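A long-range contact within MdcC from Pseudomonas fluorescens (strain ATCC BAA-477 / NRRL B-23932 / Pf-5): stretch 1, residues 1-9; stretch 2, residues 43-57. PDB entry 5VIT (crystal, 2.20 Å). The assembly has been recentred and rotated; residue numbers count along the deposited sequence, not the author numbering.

Stretch 1 (1-9) METLSFEFP
Stretch 2 (43-57) QVQTSVNGSASRWQH

Residues 2-9 form a strand that runs antiparallel to strand 43-46, with 157° between their N-to-C directions and a closest axial approach of 4.7 Å; the axis of helix 52-57 passes 9.9 Å from that of the first strand, with 30° between their N-to-C directions. Together the two stretches bury 876 Å², and Phe6, Glu2 and Met1 contribute the largest areas.

The register is set by two hydrogen-bonded pairs. Glu2 N donates to Thr46 O and Thr46 N to Glu2 O, both at 3.1 Å; Leu4 N to Val44 O and Val44 N to Leu4 O are tighter, both 2.8 Å. The non-hydrogen-bonded pairs Thr3-Gln45 and Ser5-Gln43 alternate with them, each with a CA-CA separation of 4.6 Å. Backbone angles are extended, from -137/166 at Glu2 to -135/155 at Phe6 and -121/128 at Val44.

Phe6, with chi1 m (-57°) and chi2 82°, has a CA-to-CB bond directed sideways, but its ring reaches the helix. Phe6 CZ lies 3.5 Å from Trp55 CB and Phe6 CE1 3.9 Å from Val44 CG2, while Gln56 OE1 meets the ring edge 3.2 Å from Phe6 CD2. A flat, long side chain suits this place because it touches strand and helix at once. Leu4 (m, t) shares the sheet face of Val44, Glu2 and Thr46, and extends the apolar layer: Leu4 CD2 is 3.9 Å from Ala52 CB, and Leu4 CD1 4.1 Å from Trp55 CD1. Ala52, at the first helical turn, lies against this leucine, with Leu4 CD1 3.8 Å from Ala52 CA. Trp55 (m, chi2 95°) is buried, as is Val44 (t).

Glu2 adopts p, t with chi3 67°, carrying its carboxylate to the loop before the helix. There Glu2 OE1 accepts a weak hydrogen bond from Gly50 N at 3.2 Å, nearly linear at 169°. Gly50 has phi/psi 68/30, a positive phi that favours glycine and here accompanies the turn presenting its amide to the carboxylate.

Met1 anchors the start of the chain: Met1 N donates to Asn49 OD1 at 2.8 Å, with Asn49 in m (chi2 -53°). Chi1 and chi2 of Met1 are both t, chi3 lies between wells at 137°, and Met1 CE comes within 3.2 Å of Gln45 NE2.

On the face bearing Thr3, Ser5, Gln43 and Gln45, polar side chains pair across the strands. Ser5 OG (m) donates to Gln43 OE1 at 2.9 Å, with Gln43 chi1 t and chi2 95°; Gln45 NE2 makes a weak hydrogen bond to Thr3 OG1 at 3.4 Å. Thr3 and Ser5 are exposed, consistent with their polar character.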

# COMPACT_ATOMS: atom_id res chain seq x y z
N MET B 1 9.85 17.72 29.25
CA MET B 1 9.25 18.49 28.17
C MET B 1 10.30 19.28 27.38
O MET B 1 11.22 19.85 27.97
CB MET B 1 8.19 19.44 28.72
CG MET B 1 7.65 20.45 27.72
SD MET B 1 6.46 21.62 28.42
CE MET B 1 7.02 23.14 27.69
N GLU B 2 10.16 19.34 26.06
CA GLU B 2 10.98 20.29 25.33
C GLU B 2 10.22 21.04 24.26
O GLU B 2 9.09 20.69 23.92
CB GLU B 2 12.22 19.62 24.73
CG GLU B 2 12.06 18.21 24.22
CD GLU B 2 13.42 17.51 24.05
OE1 GLU B 2 14.09 17.24 25.07
OE2 GLU B 2 13.82 17.24 22.90
N THR B 3 10.84 22.11 23.79
CA THR B 3 10.28 22.94 22.75
C THR B 3 11.23 22.88 21.58
O THR B 3 12.44 23.06 21.73
CB THR B 3 10.05 24.39 23.22
OG1 THR B 3 9.18 24.38 24.36
CG2 THR B 3 9.41 25.22 22.13
N LEU B 4 10.66 22.61 20.41
CA LEU B 4 11.44 22.34 19.22
C LEU B 4 10.90 23.20 18.10
O LEU B 4 9.71 23.50 18.06
CB LEU B 4 11.37 20.86 18.84
CG LEU B 4 11.70 19.84 19.92
CD1 LEU B 4 11.24 18.45 19.49
CD2 LEU B 4 13.20 19.83 20.18
N SER B 5 11.78 23.60 17.19
CA SER B 5 11.40 24.43 16.06
C SER B 5 11.85 23.78 14.78
O SER B 5 12.95 23.23 14.71
CB SER B 5 12.00 25.82 16.19
OG SER B 5 11.56 26.42 17.39
N PHE B 6 11.01 23.84 13.76
CA PHE B 6 11.35 23.25 12.48
C PHE B 6 10.98 24.24 11.40
O PHE B 6 10.11 25.07 11.58
CB PHE B 6 10.61 21.92 12.25
CG PHE B 6 10.87 20.91 13.33
CD1 PHE B 6 10.16 20.95 14.51
CD2 PHE B 6 11.81 19.92 13.15
CE1 PHE B 6 10.40 20.04 15.51
CE2 PHE B 6 12.05 18.99 14.14
CZ PHE B 6 11.33 19.04 15.32
N GLU B 7 11.65 24.13 10.26
CA GLU B 7 11.34 24.98 9.14
C GLU B 7 11.52 24.24 7.82
O GLU B 7 12.45 23.44 7.65
CB GLU B 7 12.19 26.25 9.19
CG GLU B 7 11.90 27.22 8.07
CD GLU B 7 12.61 28.54 8.26
OE1 GLU B 7 13.03 29.13 7.24
OE2 GLU B 7 12.75 28.98 9.43
N PHE B 8 10.62 24.49 6.89
CA PHE B 8 10.61 23.75 5.65
C PHE B 8 10.27 24.67 4.52
O PHE B 8 9.60 25.68 4.74
CB PHE B 8 9.61 22.58 5.71
CG PHE B 8 10.01 21.52 6.68
CD1 PHE B 8 9.51 21.51 7.97
CD2 PHE B 8 10.94 20.55 6.31
CE1 PHE B 8 9.91 20.55 8.86
CE2 PHE B 8 11.33 19.58 7.21
CZ PHE B 8 10.82 19.59 8.48
N PRO B 9 10.75 24.33 3.32
CA PRO B 9 10.38 25.08 2.11
C PRO B 9 8.89 24.91 1.84
O PRO B 9 8.39 23.78 1.91
CB PRO B 9 11.23 24.44 1.01
CG PRO B 9 11.53 23.06 1.53
CD PRO B 9 11.69 23.24 3.02
N GLN B 43 6.43 24.89 15.35
CA GLN B 43 6.84 24.85 16.75
C GLN B 43 6.20 23.63 17.40
O GLN B 43 4.99 23.42 17.27
CB GLN B 43 6.40 26.13 17.46
CG GLN B 43 6.94 26.28 18.84
CD GLN B 43 8.20 27.11 18.85
OE1 GLN B 43 8.83 27.34 17.81
NE2 GLN B 43 8.56 27.60 20.03
N VAL B 44 7.00 22.82 18.09
CA VAL B 44 6.48 21.65 18.79
C VAL B 44 6.81 21.74 20.27
O VAL B 44 7.96 21.95 20.65
CB VAL B 44 7.07 20.31 18.25
CG1 VAL B 44 6.60 19.13 19.11
CG2 VAL B 44 6.71 20.09 16.79
N GLN B 45 5.78 21.59 21.09
CA GLN B 45 5.98 21.40 22.52
C GLN B 45 5.50 20.00 22.84
O GLN B 45 4.34 19.65 22.55
CB GLN B 45 5.21 22.44 23.32
CG GLN B 45 6.08 23.26 24.20
CD GLN B 45 5.38 24.50 24.71
OE1 GLN B 45 4.22 24.75 24.38
NE2 GLN B 45 6.09 25.30 25.50
N THR B 46 6.38 19.18 23.40
CA THR B 46 6.07 17.77 23.59
C THR B 46 6.51 17.32 24.98
O THR B 46 7.50 17.80 25.50
CB THR B 46 6.73 16.87 22.47
OG1 THR B 46 6.33 15.51 22.63
CG2 THR B 46 8.26 16.95 22.53
N SER B 47 5.75 16.41 25.57
CA SER B 47 6.08 15.83 26.86
C SER B 47 7.23 14.83 26.79
O SER B 47 7.85 14.51 27.80
CB SER B 47 4.85 15.13 27.43
OG SER B 47 4.33 14.21 26.49
N VAL B 48 7.48 14.30 25.59
CA VAL B 48 8.50 13.29 25.36
C VAL B 48 9.89 13.90 25.08
O VAL B 48 10.09 14.56 24.05
CB VAL B 48 8.14 12.39 24.19
CG1 VAL B 48 9.09 11.20 24.11
CG2 VAL B 48 6.69 11.94 24.29
N ASN B 49 10.83 13.68 26.00
CA ASN B 49 12.18 14.23 25.86
C ASN B 49 13.01 13.45 24.85
O ASN B 49 12.82 12.24 24.70
CB ASN B 49 12.89 14.23 27.21
CG ASN B 49 12.20 15.08 28.25
OD1 ASN B 49 11.92 16.26 28.02
ND2 ASN B 49 11.90 14.49 29.40
N GLY B 50 13.92 14.14 24.18
CA GLY B 50 14.83 13.52 23.24
C GLY B 50 14.19 12.98 21.97
O GLY B 50 14.67 12.01 21.37
N SER B 51 13.10 13.61 21.53
CA SER B 51 12.37 13.09 20.38
C SER B 51 12.53 13.99 19.15
O SER B 51 11.81 13.83 18.16
CB SER B 51 10.88 12.92 20.71
OG SER B 51 10.28 14.15 21.06
N ALA B 52 13.49 14.90 19.20
CA ALA B 52 13.66 15.86 18.12
C ALA B 52 13.84 15.20 16.75
O ALA B 52 13.21 15.62 15.78
CB ALA B 52 14.85 16.78 18.42
N SER B 53 14.68 14.17 16.66
CA SER B 53 14.99 13.61 15.35
C SER B 53 13.81 12.77 14.84
O SER B 53 13.61 12.62 13.63
CB SER B 53 16.26 12.77 15.40
OG SER B 53 16.09 11.73 16.34
N ARG B 54 13.03 12.24 15.78
CA ARG B 54 11.77 11.60 15.45
C ARG B 54 10.83 12.60 14.75
O ARG B 54 10.31 12.31 13.67
CB ARG B 54 11.13 11.04 16.73
CG ARG B 54 9.75 10.45 16.53
CD ARG B 54 9.08 10.12 17.88
NE ARG B 54 9.39 8.76 18.35
CZ ARG B 54 10.34 8.45 19.22
NH1 ARG B 54 11.11 9.40 19.75
NH2 ARG B 54 10.52 7.17 19.57
N TRP B 55 10.63 13.78 15.34
CA TRP B 55 9.77 14.80 14.75
C TRP B 55 10.32 15.26 13.39
O TRP B 55 9.56 15.51 12.45
CB TRP B 55 9.61 16.00 15.70
CG TRP B 55 8.67 15.73 16.87
CD1 TRP B 55 9.03 15.32 18.13
CD2 TRP B 55 7.24 15.84 16.88
NE1 TRP B 55 7.91 15.18 18.92
CE2 TRP B 55 6.80 15.49 18.18
CE3 TRP B 55 6.29 16.21 15.93
CZ2 TRP B 55 5.45 15.50 18.53
CZ3 TRP B 55 4.96 16.22 16.28
CH2 TRP B 55 4.55 15.87 17.57
N GLN B 56 11.64 15.35 13.29
CA GLN B 56 12.29 15.70 12.03
C GLN B 56 11.95 14.71 10.91
O GLN B 56 11.58 15.09 9.78
CB GLN B 56 13.82 15.76 12.24
CG GLN B 56 14.59 16.17 11.01
CD GLN B 56 14.21 17.56 10.52
OE1 GLN B 56 14.03 18.49 11.33
NE2 GLN B 56 14.07 17.71 9.21
N HIS B 57 12.08 13.42 11.22
CA HIS B 57 11.75 12.39 10.25
C HIS B 57 10.30 12.45 9.81
O HIS B 57 10.01 12.35 8.63
CB HIS B 57 12.06 11.01 10.83
CG HIS B 57 13.52 10.73 10.97
ND1 HIS B 57 14.07 10.21 12.12
CD2 HIS B 57 14.54 10.91 10.10
CE1 HIS B 57 15.37 10.08 11.95
NE2 HIS B 57 15.68 10.49 10.73